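Importin subunit beta-1 (Saccharomyces cerevisiae, PDB 3ND2) carries proteins into the nucleus together with importin alpha, the partner subunit that recognises the classical nuclear localization signal of the cargo. Local coordinates at residues Ile614-Phe619 with Ser653-Thr658; Glu338-Asp343 with Gln423-Lys428; Ala388-Phe393 with Ala432-Arg437. One frame throughout, in Å; residues are numbered along the deposited sequence.

Contact 1 (Ile614-Phe619 with Ser653-Thr658); sequences IEDDVF and SPVSIT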
ATOM      1  N   ILE A 614     -11.792  18.431  -3.325  1.00 63.17           N
ATOM      2  CA  ILE A 614     -13.091  17.755  -3.183  1.00 59.13           C
ATOM      3  C   ILE A 614     -13.736  17.251  -4.486  1.00 56.03           C
ATOM      4  O   ILE A 614     -14.711  16.497  -4.429  1.00 53.79           O
ATOM      5  CB  ILE A 614     -14.138  18.620  -2.397  1.00 58.69           C
ATOM      6  CG1 ILE A 614     -14.325  19.981  -3.066  1.00 58.46           C
ATOM      7  CG2 ILE A 614     -13.755  18.757  -0.918  1.00 60.09           C
ATOM      8  CD1 ILE A 614     -15.698  20.561  -2.867  1.00 57.63           C
ATOM      9  N   GLU A 615     -13.208  17.654  -5.648  1.00 56.07           N
ATOM     10  CA  GLU A 615     -13.830  17.291  -6.939  1.00 53.52           C
ATOM     11  C   GLU A 615     -13.981  15.782  -7.104  1.00 51.50           C
ATOM     12  O   GLU A 615     -14.941  15.306  -7.709  1.00 49.25           O
ATOM     13  CB  GLU A 615     -13.115  17.926  -8.149  1.00 54.56           C
ATOM     14  CG  GLU A 615     -11.634  17.623  -8.260  1.00 57.27           C
ATOM     15  CD  GLU A 615     -10.981  18.161  -9.537  1.00 59.17           C
ATOM     16  OE1 GLU A 615     -11.661  18.822 -10.355  1.00 58.62           O
ATOM     17  OE2 GLU A 615      -9.769  17.909  -9.719  1.00 61.91           O
ATOM     18  N   ASP A 616     -13.039  15.046  -6.529  1.00 53.06           N
ATOM     19  CA  ASP A 616     -13.070  13.590  -6.507  1.00 52.35           C
ATOM     20  C   ASP A 616     -14.313  13.106  -5.756  1.00 50.41           C
ATOM     21  O   ASP A 616     -15.141  12.362  -6.303  1.00 47.86           O
ATOM     22  CB  ASP A 616     -11.811  13.078  -5.817  1.00 55.81           C
ATOM     23  CG  ASP A 616     -11.156  11.959  -6.565  1.00 57.73           C
ATOM     24  OD1 ASP A 616     -11.026  12.066  -7.805  1.00 60.04           O
ATOM     25  OD2 ASP A 616     -10.747  10.977  -5.913  1.00 61.54           O
ATOM     26  N   ASP A 617     -14.438  13.555  -4.507  1.00 51.15           N
ATOM     27  CA  ASP A 617     -15.611  13.280  -3.679  1.00 49.89           C
ATOM     28  C   ASP A 617     -16.906  13.743  -4.333  1.00 47.16           C
ATOM     29  O   ASP A 617     -17.916  13.062  -4.224  1.00 46.24           O
ATOM     30  CB  ASP A 617     -15.459  13.909  -2.287  1.00 51.89           C
ATOM     31  CG  ASP A 617     -14.195  13.461  -1.583  1.00 55.04           C
ATOM     32  OD1 ASP A 617     -13.852  12.265  -1.675  1.00 55.37           O
ATOM     33  OD2 ASP A 617     -13.534  14.310  -0.947  1.00 57.52           O
ATOM     34  N   VAL A 618     -16.875  14.879  -5.025  1.00 46.51           N
ATOM     35  CA  VAL A 618     -18.088  15.405  -5.669  1.00 44.94           C
ATOM     36  C   VAL A 618     -18.503  14.533  -6.851  1.00 43.55           C
ATOM     37  O   VAL A 618     -19.688  14.246  -7.033  1.00 42.68           O
ATOM     38  CB  VAL A 618     -17.958  16.896  -6.105  1.00 45.57           C
ATOM     39  CG1 VAL A 618     -19.260  17.388  -6.676  1.00 44.13           C
ATOM     40  CG2 VAL A 618     -17.543  17.780  -4.942  1.00 46.13           C
ATOM     41  N   PHE A 619     -17.516  14.112  -7.639  1.00 44.02           N
ATOM     42  CA  PHE A 619     -17.722  13.215  -8.777  1.00 43.24           C
ATOM     43  C   PHE A 619     -18.323  11.888  -8.347  1.00 42.81           C
ATOM     44  O   PHE A 619     -19.191  11.338  -9.020  1.00 42.25           O
ATOM     45  CB  PHE A 619     -16.393  12.976  -9.519  1.00 44.14           C
ATOM     46  CG  PHE A 619     -16.238  13.803 -10.767  1.00 44.89           C
ATOM     47  CD1 PHE A 619     -16.232  15.199 -10.700  1.00 45.73           C
ATOM     48  CD2 PHE A 619     -16.106  13.189 -12.012  1.00 44.58           C
ATOM     49  CE1 PHE A 619     -16.107  15.971 -11.850  1.00 46.36           C
ATOM     50  CE2 PHE A 619     -15.974  13.952 -13.167  1.00 45.78           C
ATOM     51  CZ  PHE A 619     -15.977  15.351 -13.082  1.00 46.63           C
ATOM     52  N   SER A 653      -4.245  13.179 -13.087  1.00 80.72           N
ATOM     53  CA  SER A 653      -4.959  13.560 -11.877  1.00 79.08           C
ATOM     54  C   SER A 653      -5.978  12.465 -11.511  1.00 74.90           C
ATOM     55  O   SER A 653      -6.607  11.894 -12.404  1.00 72.28           O
ATOM     56  CB  SER A 653      -5.655  14.905 -12.109  1.00 78.19           C
ATOM     57  OG  SER A 653      -5.592  15.729 -10.959  1.00 80.12           O
ATOM     58  N   PRO A 654      -6.133  12.153 -10.201  1.00 74.70           N
ATOM     59  CA  PRO A 654      -7.031  11.061  -9.797  1.00 71.58           C
ATOM     60  C   PRO A 654      -8.517  11.298 -10.105  1.00 67.20           C
ATOM     61  O   PRO A 654      -9.323  10.361 -10.020  1.00 65.10           O
ATOM     62  CB  PRO A 654      -6.790  10.928  -8.286  1.00 73.62           C
ATOM     63  CG  PRO A 654      -6.182  12.197  -7.864  1.00 76.43           C
ATOM     64  CD  PRO A 654      -5.464  12.776  -9.041  1.00 78.01           C
ATOM     65  N   VAL A 655      -8.871  12.526 -10.478  1.00 66.13           N
ATOM     66  CA  VAL A 655     -10.244  12.840 -10.872  1.00 62.32           C
ATOM     67  C   VAL A 655     -10.621  12.170 -12.214  1.00 60.51           C
ATOM     68  O   VAL A 655     -11.795  11.868 -12.452  1.00 57.91           O
ATOM     69  CB  VAL A 655     -10.537  14.381 -10.830  1.00 62.56           C
ATOM     70  CG1 VAL A 655      -9.784  15.131 -11.920  1.00 64.13           C
ATOM     71  CG2 VAL A 655     -12.030  14.653 -10.910  1.00 59.21           C
ATOM     72  N   SER A 656      -9.628  11.915 -13.068  1.00 61.78           N
ATOM     73  CA  SER A 656      -9.874  11.260 -14.358  1.00 60.55           C
ATOM     74  C   SER A 656     -10.276   9.793 -14.200  1.00 59.30           C
ATOM     75  O   SER A 656     -11.036   9.260 -15.008  1.00 57.54           O
ATOM     76  CB  SER A 656      -8.657  11.368 -15.272  1.00 62.88           C
ATOM     77  OG  SER A 656      -7.531  10.756 -14.684  1.00 65.39           O
ATOM     78  N   ILE A 657      -9.747   9.153 -13.160  1.00 60.81           N
ATOM     79  CA  ILE A 657     -10.083   7.773 -12.818  1.00 60.44           C
ATOM     80  C   ILE A 657     -11.506   7.733 -12.272  1.00 58.36           C
ATOM     81  O   ILE A 657     -12.265   6.793 -12.531  1.00 57.24           O
ATOM     82  CB  ILE A 657      -9.072   7.181 -11.783  1.00 63.37           C
ATOM     83  CG1 ILE A 657      -7.759   6.775 -12.464  1.00 65.55           C
ATOM     84  CG2 ILE A 657      -9.659   5.978 -11.039  1.00 63.04           C
ATOM     85  CD1 ILE A 657      -6.844   7.928 -12.810  1.00 66.92           C
ATOM     86  N   THR A 658     -11.861   8.774 -11.525  1.00 58.20           N
ATOM     87  CA  THR A 658     -13.197   8.895 -10.970  1.00 56.69           C
ATOM     88  C   THR A 658     -14.196   9.174 -12.089  1.00 54.83           C
ATOM     89  O   THR A 658     -15.317   8.666 -12.056  1.00 53.78           O
ATOM     90  CB  THR A 658     -13.266   9.997  -9.883  1.00 57.40           C
ATOM     91  OG1 THR A 658     -12.130   9.879  -9.012  1.00 60.06           O
ATOM     92  CG2 THR A 658     -14.547   9.872  -9.062  1.00 55.92           C
TER

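Contact 2 (Glu338-Asp343 with Gln423-Lys428); sequences EDPEDD and QSLQVK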
ATOM      1  N   GLU A 338       4.755   9.616  28.417  1.00 63.54           N
ATOM      2  CA  GLU A 338       4.100  10.332  29.523  1.00 65.69           C
ATOM      3  C   GLU A 338       2.944  11.212  29.035  1.00 65.84           C
ATOM      4  O   GLU A 338       1.878  11.265  29.659  1.00 65.68           O
ATOM      5  CB  GLU A 338       5.108  11.171  30.323  1.00 68.72           C
ATOM      6  CG  GLU A 338       5.595  10.524  31.614  1.00 70.31           C
ATOM      7  CD  GLU A 338       4.478  10.291  32.626  1.00 71.10           C
ATOM      8  OE1 GLU A 338       3.731  11.246  32.938  1.00 72.23           O
ATOM      9  OE2 GLU A 338       4.351   9.147  33.115  1.00 70.51           O
ATOM     10  N   ASP A 339       3.178  11.896  27.918  1.00 66.24           N
ATOM     11  CA  ASP A 339       2.181  12.740  27.280  1.00 66.74           C
ATOM     12  C   ASP A 339       1.138  11.865  26.580  1.00 64.59           C
ATOM     13  O   ASP A 339       1.474  11.126  25.648  1.00 62.73           O
ATOM     14  CB  ASP A 339       2.868  13.690  26.283  1.00 67.89           C
ATOM     15  CG  ASP A 339       1.915  14.724  25.671  1.00 68.48           C
ATOM     16  OD1 ASP A 339       0.696  14.734  25.962  1.00 67.55           O
ATOM     17  OD2 ASP A 339       2.408  15.547  24.874  1.00 69.93           O
ATOM     18  N   PRO A 340      -0.134  11.946  27.026  1.00 64.94           N
ATOM     19  CA  PRO A 340      -1.205  11.152  26.408  1.00 63.52           C
ATOM     20  C   PRO A 340      -1.534  11.561  24.964  1.00 63.80           C
ATOM     21  O   PRO A 340      -2.278  10.851  24.286  1.00 62.46           O
ATOM     22  CB  PRO A 340      -2.402  11.401  27.327  1.00 63.86           C
ATOM     23  CG  PRO A 340      -2.132  12.704  27.964  1.00 66.19           C
ATOM     24  CD  PRO A 340      -0.642  12.780  28.131  1.00 66.80           C
ATOM     25  N   GLU A 341      -0.964  12.673  24.502  1.00 66.03           N
ATOM     26  CA  GLU A 341      -1.217  13.183  23.154  1.00 66.98           C
ATOM     27  C   GLU A 341       0.020  13.123  22.238  1.00 67.56           C
ATOM     28  O   GLU A 341       0.067  13.799  21.203  1.00 68.56           O
ATOM     29  CB  GLU A 341      -1.766  14.614  23.237  1.00 69.07           C
ATOM     30  CG  GLU A 341      -3.037  14.731  24.077  1.00 69.08           C
ATOM     31  CD  GLU A 341      -3.587  16.143  24.154  1.00 71.83           C
ATOM     32  OE1 GLU A 341      -2.800  17.116  24.147  1.00 74.01           O
ATOM     33  OE2 GLU A 341      -4.826  16.279  24.234  1.00 72.91           O
ATOM     34  N   ASP A 342       0.993  12.287  22.615  1.00 67.43           N
ATOM     35  CA  ASP A 342       2.325  12.259  21.995  1.00 68.56           C
ATOM     36  C   ASP A 342       2.425  11.377  20.747  1.00 67.40           C
ATOM     37  O   ASP A 342       3.207  11.687  19.840  1.00 69.01           O
ATOM     38  CB  ASP A 342       3.390  11.858  23.029  1.00 69.13           C
ATOM     39  CG  ASP A 342       4.811  11.826  22.455  1.00 70.54           C
ATOM     40  OD1 ASP A 342       5.158  12.651  21.579  1.00 71.93           O
ATOM     41  OD2 ASP A 342       5.599  10.968  22.903  1.00 72.02           O
ATOM     42  N   ASP A 343       1.673  10.277  20.709  1.00 65.36           N
ATOM     43  CA  ASP A 343       1.525   9.451  19.495  1.00 64.15           C
ATOM     44  C   ASP A 343       2.775   8.809  18.897  1.00 63.65           C
ATOM     45  O   ASP A 343       2.672   7.754  18.272  1.00 62.86           O
ATOM     46  CB  ASP A 343       0.815  10.235  18.387  1.00 65.44           C
ATOM     47  CG  ASP A 343      -0.602   9.766  18.157  1.00 65.84           C
ATOM     48  OD1 ASP A 343      -1.172  10.139  17.107  1.00 67.81           O
ATOM     49  OD2 ASP A 343      -1.139   9.025  19.016  1.00 65.90           O
ATOM     50  N   GLN A 423      -9.509   7.233  34.939  1.00 58.65           N
ATOM     51  CA  GLN A 423      -9.106   8.637  34.964  1.00 60.47           C
ATOM     52  C   GLN A 423      -7.937   8.913  34.014  1.00 59.05           C
ATOM     53  O   GLN A 423      -7.657  10.072  33.675  1.00 60.38           O
ATOM     54  CB  GLN A 423      -8.790   9.092  36.391  1.00 63.42           C
ATOM     55  CG  GLN A 423      -9.395  10.456  36.761  1.00 67.19           C
ATOM     56  CD  GLN A 423     -10.902  10.407  37.039  1.00 69.55           C
ATOM     57  OE1 GLN A 423     -11.680  11.165  36.451  1.00 70.28           O
ATOM     58  NE2 GLN A 423     -11.316   9.524  37.947  1.00 70.58           N
ATOM     59  N   SER A 424      -7.270   7.848  33.582  1.00 56.43           N
ATOM     60  CA  SER A 424      -6.181   7.963  32.626  1.00 54.85           C
ATOM     61  C   SER A 424      -6.702   7.898  31.196  1.00 52.59           C
ATOM     62  O   SER A 424      -7.414   6.962  30.824  1.00 50.94           O
ATOM     63  CB  SER A 424      -5.146   6.866  32.854  1.00 54.26           C
ATOM     64  OG  SER A 424      -4.135   6.891  31.857  1.00 53.45           O
ATOM     65  N   LEU A 425      -6.334   8.906  30.407  1.00 52.35           N
ATOM     66  CA  LEU A 425      -6.726   8.998  29.005  1.00 50.51           C
ATOM     67  C   LEU A 425      -6.211   7.781  28.247  1.00 47.67           C
ATOM     68  O   LEU A 425      -6.955   7.174  27.480  1.00 46.41           O
ATOM     69  CB  LEU A 425      -6.229  10.328  28.395  1.00 51.97           C
ATOM     70  CG  LEU A 425      -6.149  10.628  26.884  1.00 51.54           C
ATOM     71  CD1 LEU A 425      -7.418  10.278  26.127  1.00 50.87           C
ATOM     72  CD2 LEU A 425      -5.803  12.100  26.649  1.00 53.15           C
ATOM     73  N   GLN A 426      -4.957   7.416  28.509  1.00 46.79           N
ATOM     74  CA  GLN A 426      -4.296   6.257  27.893  1.00 44.56           C
ATOM     75  C   GLN A 426      -5.040   4.947  28.100  1.00 42.79           C
ATOM     76  O   GLN A 426      -5.155   4.151  27.168  1.00 41.72           O
ATOM     77  CB  GLN A 426      -2.863   6.108  28.409  1.00 45.07           C
ATOM     78  CG  GLN A 426      -1.937   7.270  28.062  1.00 47.55           C
ATOM     79  CD  GLN A 426      -1.836   8.311  29.168  1.00 51.10           C
ATOM     80  OE1 GLN A 426      -2.747   8.476  29.982  1.00 51.65           O
ATOM     81  NE2 GLN A 426      -0.710   9.019  29.203  1.00 53.62           N
ATOM     82  N   VAL A 427      -5.531   4.730  29.319  1.00 42.75           N
ATOM     83  CA  VAL A 427      -6.294   3.538  29.669  1.00 41.47           C
ATOM     84  C   VAL A 427      -7.596   3.486  28.873  1.00 41.41           C
ATOM     85  O   VAL A 427      -7.948   2.447  28.324  1.00 40.74           O
ATOM     86  CB  VAL A 427      -6.599   3.467  31.208  1.00 42.85           C
ATOM     87  CG1 VAL A 427      -7.465   2.262  31.540  1.00 41.71           C
ATOM     88  CG2 VAL A 427      -5.319   3.431  32.034  1.00 42.93           C
ATOM     89  N   LYS A 428      -8.316   4.605  28.811  1.00 42.64           N
ATOM     90  CA  LYS A 428      -9.605   4.639  28.121  1.00 42.65           C
ATOM     91  C   LYS A 428      -9.438   4.476  26.610  1.00 41.73           C
ATOM     92  O   LYS A 428     -10.210   3.777  25.951  1.00 41.47           O
ATOM     93  CB  LYS A 428     -10.372   5.924  28.461  1.00 44.22           C
ATOM     94  CG  LYS A 428     -10.801   6.016  29.927  1.00 45.92           C
ATOM     95  CD  LYS A 428     -11.703   7.214  30.190  1.00 47.27           C
ATOM     96  CE  LYS A 428     -10.955   8.537  30.081  1.00 49.25           C
ATOM     97  NZ  LYS A 428     -11.848   9.698  30.382  1.00 50.53           N
TER

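Contact 3 (Ala388-Phe393 with Ala432-Arg437); sequences AAVMAF and AWCIGR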
ATOM      1  N   ALA A 388      -1.409  -1.271  30.136  1.00 41.35           N
ATOM      2  CA  ALA A 388      -0.662  -2.451  29.704  1.00 40.47           C
ATOM      3  C   ALA A 388      -1.511  -3.738  29.759  1.00 40.14           C
ATOM      4  O   ALA A 388      -1.450  -4.563  28.847  1.00 39.22           O
ATOM      5  CB  ALA A 388       0.595  -2.595  30.533  1.00 41.28           C
ATOM      6  N   ALA A 389      -2.304  -3.898  30.819  1.00 41.09           N
ATOM      7  CA  ALA A 389      -3.232  -5.031  30.948  1.00 41.08           C
ATOM      8  C   ALA A 389      -4.299  -5.083  29.840  1.00 40.49           C
ATOM      9  O   ALA A 389      -4.653  -6.170  29.371  1.00 40.54           O
ATOM     10  CB  ALA A 389      -3.894  -5.040  32.329  1.00 41.92           C
ATOM     11  N   VAL A 390      -4.816  -3.927  29.424  1.00 40.46           N
ATOM     12  CA  VAL A 390      -5.830  -3.905  28.364  1.00 39.81           C
ATOM     13  C   VAL A 390      -5.188  -4.115  26.994  1.00 38.89           C
ATOM     14  O   VAL A 390      -5.742  -4.809  26.143  1.00 38.62           O
ATOM     15  CB  VAL A 390      -6.660  -2.602  28.337  1.00 40.39           C
ATOM     16  CG1 VAL A 390      -8.106  -2.915  28.018  1.00 40.43           C
ATOM     17  CG2 VAL A 390      -6.593  -1.900  29.647  1.00 42.41           C
ATOM     18  N   MET A 391      -4.032  -3.496  26.779  1.00 38.71           N
ATOM     19  CA  MET A 391      -3.235  -3.760  25.594  1.00 38.07           C
ATOM     20  C   MET A 391      -2.962  -5.264  25.448  1.00 37.15           C
ATOM     21  O   MET A 391      -3.272  -5.859  24.415  1.00 36.98           O
ATOM     22  CB  MET A 391      -1.910  -2.989  25.644  1.00 38.90           C
ATOM     23  CG  MET A 391      -1.126  -3.059  24.334  1.00 40.20           C
ATOM     24  SD  MET A 391      -2.073  -2.323  22.976  1.00 43.57           S
ATOM     25  CE  MET A 391      -1.865  -0.576  23.306  1.00 43.60           C
ATOM     26  N   ALA A 392      -2.396  -5.872  26.487  1.00 36.74           N
ATOM     27  CA  ALA A 392      -2.096  -7.302  26.478  1.00 36.09           C
ATOM     28  C   ALA A 392      -3.323  -8.148  26.153  1.00 35.65           C
ATOM     29  O   ALA A 392      -3.256  -9.040  25.310  1.00 35.03           O
ATOM     30  CB  ALA A 392      -1.486  -7.725  27.805  1.00 36.90           C
ATOM     31  N   PHE A 393      -4.450  -7.843  26.797  1.00 35.83           N
ATOM     32  CA  PHE A 393      -5.692  -8.582  26.557  1.00 35.68           C
ATOM     33  C   PHE A 393      -6.240  -8.419  25.150  1.00 34.92           C
ATOM     34  O   PHE A 393      -6.671  -9.389  24.546  1.00 35.30           O
ATOM     35  CB  PHE A 393      -6.773  -8.238  27.586  1.00 36.08           C
ATOM     36  CG  PHE A 393      -7.950  -9.174  27.555  1.00 37.16           C
ATOM     37  CD1 PHE A 393      -9.038  -8.934  26.700  1.00 38.32           C
ATOM     38  CD2 PHE A 393      -7.987 -10.296  28.391  1.00 37.68           C
ATOM     39  CE1 PHE A 393     -10.143  -9.806  26.679  1.00 39.16           C
ATOM     40  CE2 PHE A 393      -9.082 -11.168  28.373  1.00 38.73           C
ATOM     41  CZ  PHE A 393     -10.160 -10.924  27.523  1.00 38.37           C
ATOM     42  N   ALA A 432     -11.084   1.273  24.682  1.00 35.67           N
ATOM     43  CA  ALA A 432     -11.909   1.431  23.483  1.00 35.81           C
ATOM     44  C   ALA A 432     -11.402   0.552  22.340  1.00 35.56           C
ATOM     45  O   ALA A 432     -12.190  -0.110  21.671  1.00 35.92           O
ATOM     46  CB  ALA A 432     -11.953   2.885  23.066  1.00 35.91           C
ATOM     47  N   TRP A 433     -10.088   0.537  22.127  1.00 35.50           N
ATOM     48  CA  TRP A 433      -9.465  -0.358  21.138  1.00 35.76           C
ATOM     49  C   TRP A 433      -9.687  -1.847  21.450  1.00 35.75           C
ATOM     50  O   TRP A 433     -10.007  -2.633  20.558  1.00 36.15           O
ATOM     51  CB  TRP A 433      -7.973  -0.052  21.022  1.00 35.20           C
ATOM     52  CG  TRP A 433      -7.187  -1.053  20.230  1.00 35.68           C
ATOM     53  CD1 TRP A 433      -7.043  -1.100  18.858  1.00 35.98           C
ATOM     54  CD2 TRP A 433      -6.406  -2.140  20.751  1.00 34.90           C
ATOM     55  NE1 TRP A 433      -6.236  -2.157  18.508  1.00 35.02           N
ATOM     56  CE2 TRP A 433      -5.828  -2.807  19.644  1.00 34.97           C
ATOM     57  CE3 TRP A 433      -6.149  -2.625  22.047  1.00 34.21           C
ATOM     58  CZ2 TRP A 433      -5.001  -3.932  19.795  1.00 34.52           C
ATOM     59  CZ3 TRP A 433      -5.335  -3.736  22.190  1.00 33.58           C
ATOM     60  CH2 TRP A 433      -4.776  -4.382  21.075  1.00 33.37           C
ATOM     61  N   CYS A 434      -9.510  -2.224  22.717  1.00 36.25           N
ATOM     62  CA  CYS A 434      -9.659  -3.611  23.160  1.00 36.09           C
ATOM     63  C   CYS A 434     -11.085  -4.131  22.918  1.00 36.58           C
ATOM     64  O   CYS A 434     -11.257  -5.255  22.443  1.00 36.63           O
ATOM     65  CB  CYS A 434      -9.256  -3.743  24.639  1.00 36.39           C
ATOM     66  SG  CYS A 434      -9.334  -5.413  25.341  1.00 36.74           S
ATOM     67  N   ILE A 435     -12.094  -3.313  23.238  1.00 37.27           N
ATOM     68  CA  ILE A 435     -13.495  -3.636  22.913  1.00 37.75           C
ATOM     69  C   ILE A 435     -13.692  -3.888  21.402  1.00 38.79           C
ATOM     70  O   ILE A 435     -14.416  -4.815  21.015  1.00 39.67           O
ATOM     71  CB  ILE A 435     -14.500  -2.560  23.424  1.00 38.52           C
ATOM     72  CG1 ILE A 435     -14.346  -2.347  24.931  1.00 38.25           C
ATOM     73  CG2 ILE A 435     -15.939  -2.975  23.132  1.00 37.92           C
ATOM     74  CD1 ILE A 435     -15.030  -1.098  25.456  1.00 39.26           C
ATOM     75  N   GLY A 436     -13.045  -3.081  20.558  1.00 38.67           N
ATOM     76  CA  GLY A 436     -13.107  -3.270  19.108  1.00 40.05           C
ATOM     77  C   GLY A 436     -12.431  -4.547  18.628  1.00 40.47           C
ATOM     78  O   GLY A 436     -12.901  -5.188  17.698  1.00 41.05           O
ATOM     79  N   ARG A 437     -11.317  -4.898  19.260  1.00 40.21           N
ATOM     80  CA  ARG A 437     -10.672  -6.186  19.051  1.00 41.40           C
ATOM     81  C   ARG A 437     -11.566  -7.362  19.444  1.00 42.44           C
ATOM     82  O   ARG A 437     -11.648  -8.343  18.717  1.00 43.44           O
ATOM     83  CB  ARG A 437      -9.339  -6.246  19.809  1.00 40.67           C
ATOM     84  CG  ARG A 437      -8.303  -5.257  19.297  1.00 42.49           C
ATOM     85  CD  ARG A 437      -7.752  -5.644  17.929  1.00 47.04           C
ATOM     86  NE  ARG A 437      -6.725  -6.684  18.057  1.00 52.34           N
ATOM     87  CZ  ARG A 437      -6.923  -7.983  17.832  1.00 54.87           C
ATOM     88  NH1 ARG A 437      -8.121  -8.436  17.446  1.00 56.94           N
ATOM     89  NH2 ARG A 437      -5.920  -8.834  17.998  1.00 54.45           N
TER

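Contact 1 (Ile614-Phe619 with Ser653-Thr658)
With its first torsion at -45°, Thr658 sets OG1 opposite its own carbonyl carbon and CG2 opposite its backbone N, so that the hydroxyl meets Asp616 while the methyl meets Phe619. OG1 lies 2.7 Å from Asp616 OD1 and 3.0 Å from Pro654 O, one turn back. The methyl CG2 packs against Phe619 CB at 3.6 Å. Val655 carries the apolar part of the contact: its CG2, anti to the backbone N, is placed over the Phe619 ring, 4.2 Å from the centroid and only 8° off the ring normal, a CH-pi contact over the middle of one face. Its other methyl, CG1, comes within 3.5 Å of Glu615 OE2, the extended glutamate passing the valine at about a right angle. The closest backbone approach, 5.3 Å between the CA atoms of Asp616 and Val655, places the first turn of helix 655-670 beside helix 611-629. Ala647 of helix 637-648 touches both Phe619 and Val655. Such lateral packing of one helix on its counterpart joins successive HEAT repeats, here 14 and 15, into a solenoid.

Contact 2 (Glu338-Asp343 with Gln423-Lys428)
Pro340 meets Leu425 and Gln426 at the start of helix 425-441, and these three residues account for most of the 182 Å² buried. The proline's CB does most of the touching: it lies 3.5 Å from Leu425 CD2 and 3.5 Å from Gln426 NE2. Leu425 places CG anti to its backbone N (chi1 164°), and its CD2 branch lies against the CB and CG of the proline ring. In Gln426 a bend at chi2 (95°) brings OE1 to the Ser424 hydroxyl and NE2 and CD to Pro340 CB. The amide CD is 3.6 Å from that carbon, NE2 lies 3.5 Å from Glu338 O, and OE1 receives a weak hydrogen bond from Ser424 OG, the residue at the N-cap position. The proline is presented by a type I beta turn from Asp339 to Asp342. Within it Asp339 OD1 accepts the Glu341 N-H at 3.0 Å, forming an Asx turn, with the donor above the carboxylate plane. This turn belongs to the loop joining the two helices of HEAT repeat 8, so the contact skips a repeat and touches the leading end of the second helix of HEAT 10. Losing the amide of Gln426 to an alanine is likely to uncover one side of Pro340 CB and leave the Ser424 hydroxyl without its weak acceptor. Trp383 of the intervening repeat touches both Glu338 and Gln426, and the Glu338 carboxylate forms its salt bridge with Arg384, while Leu425 also packs on Lys468 and Val469 of helix 467-484.

Contact 3 (Ala388-Phe393 with Ala432-Arg437)
Trp433 meets Met391 first along segment 432-437 of helix 425-441, through the benzo end of its indole. Its CG is anti to the backbone N (chi1 170°), which carries the six-membered ring across to helix 383-395. Met391 starts by pointing away, but bends at chi2 and chi3 bring its sulfur back: SD is 3.6 Å from Trp433 CZ3 and 4.2 Å from the centroid of the six-membered ring. At 33° off the normal this is an oblique Met-aromatic contact. The backbone oxygen Met391 O lies in the indole plane at its edge, 3.7 Å from Trp433 CZ3. Cys434 follows at the closest point of the backbones, its CA 6.5 Å from that of Val390. The axes of the two short segments approach to 9.1 Å and run nearly parallel, 18° apart, as expected for the second helices of consecutive HEAT repeats, here 9 and 10, stacked side by side in the superhelix. Cys434 CB packs against Val390 CG1 at 3.7 Å. Its SG extends to Phe393 CD1 at 3.8 Å and approaches that ring at the edge, near its plane, a sulfur-aromatic contact. Ile416 of helix 402-418 touches both Phe393 and Cys434, so the pair is shared with the first helix of HEAT 10. At the end of the segment, one turn on from Trp433, Arg437 CG sits over the rim of one face of the indole.

In the fold
Contacts 2 and 3 share helix 425-441 and have centres 14 Å apart: the first turn of this helix meets the loop of HEAT 8, and its middle lies along helix 383-395 of HEAT 9. HEAT 10 is thereby tied both to its immediate neighbour and to the repeat before that. The segments of these two contacts alternate in the sequence. Apart from where their segments adjoin along the chain, the two do not touch, and both lie on the same side of the chain's centre. Contact 1 joins HEAT 14 to HEAT 15 further along the chain. Its centre is 38 Å from those of the other two, with nearest atoms about 22 Å from contact 2 and about 25 Å from contact 3.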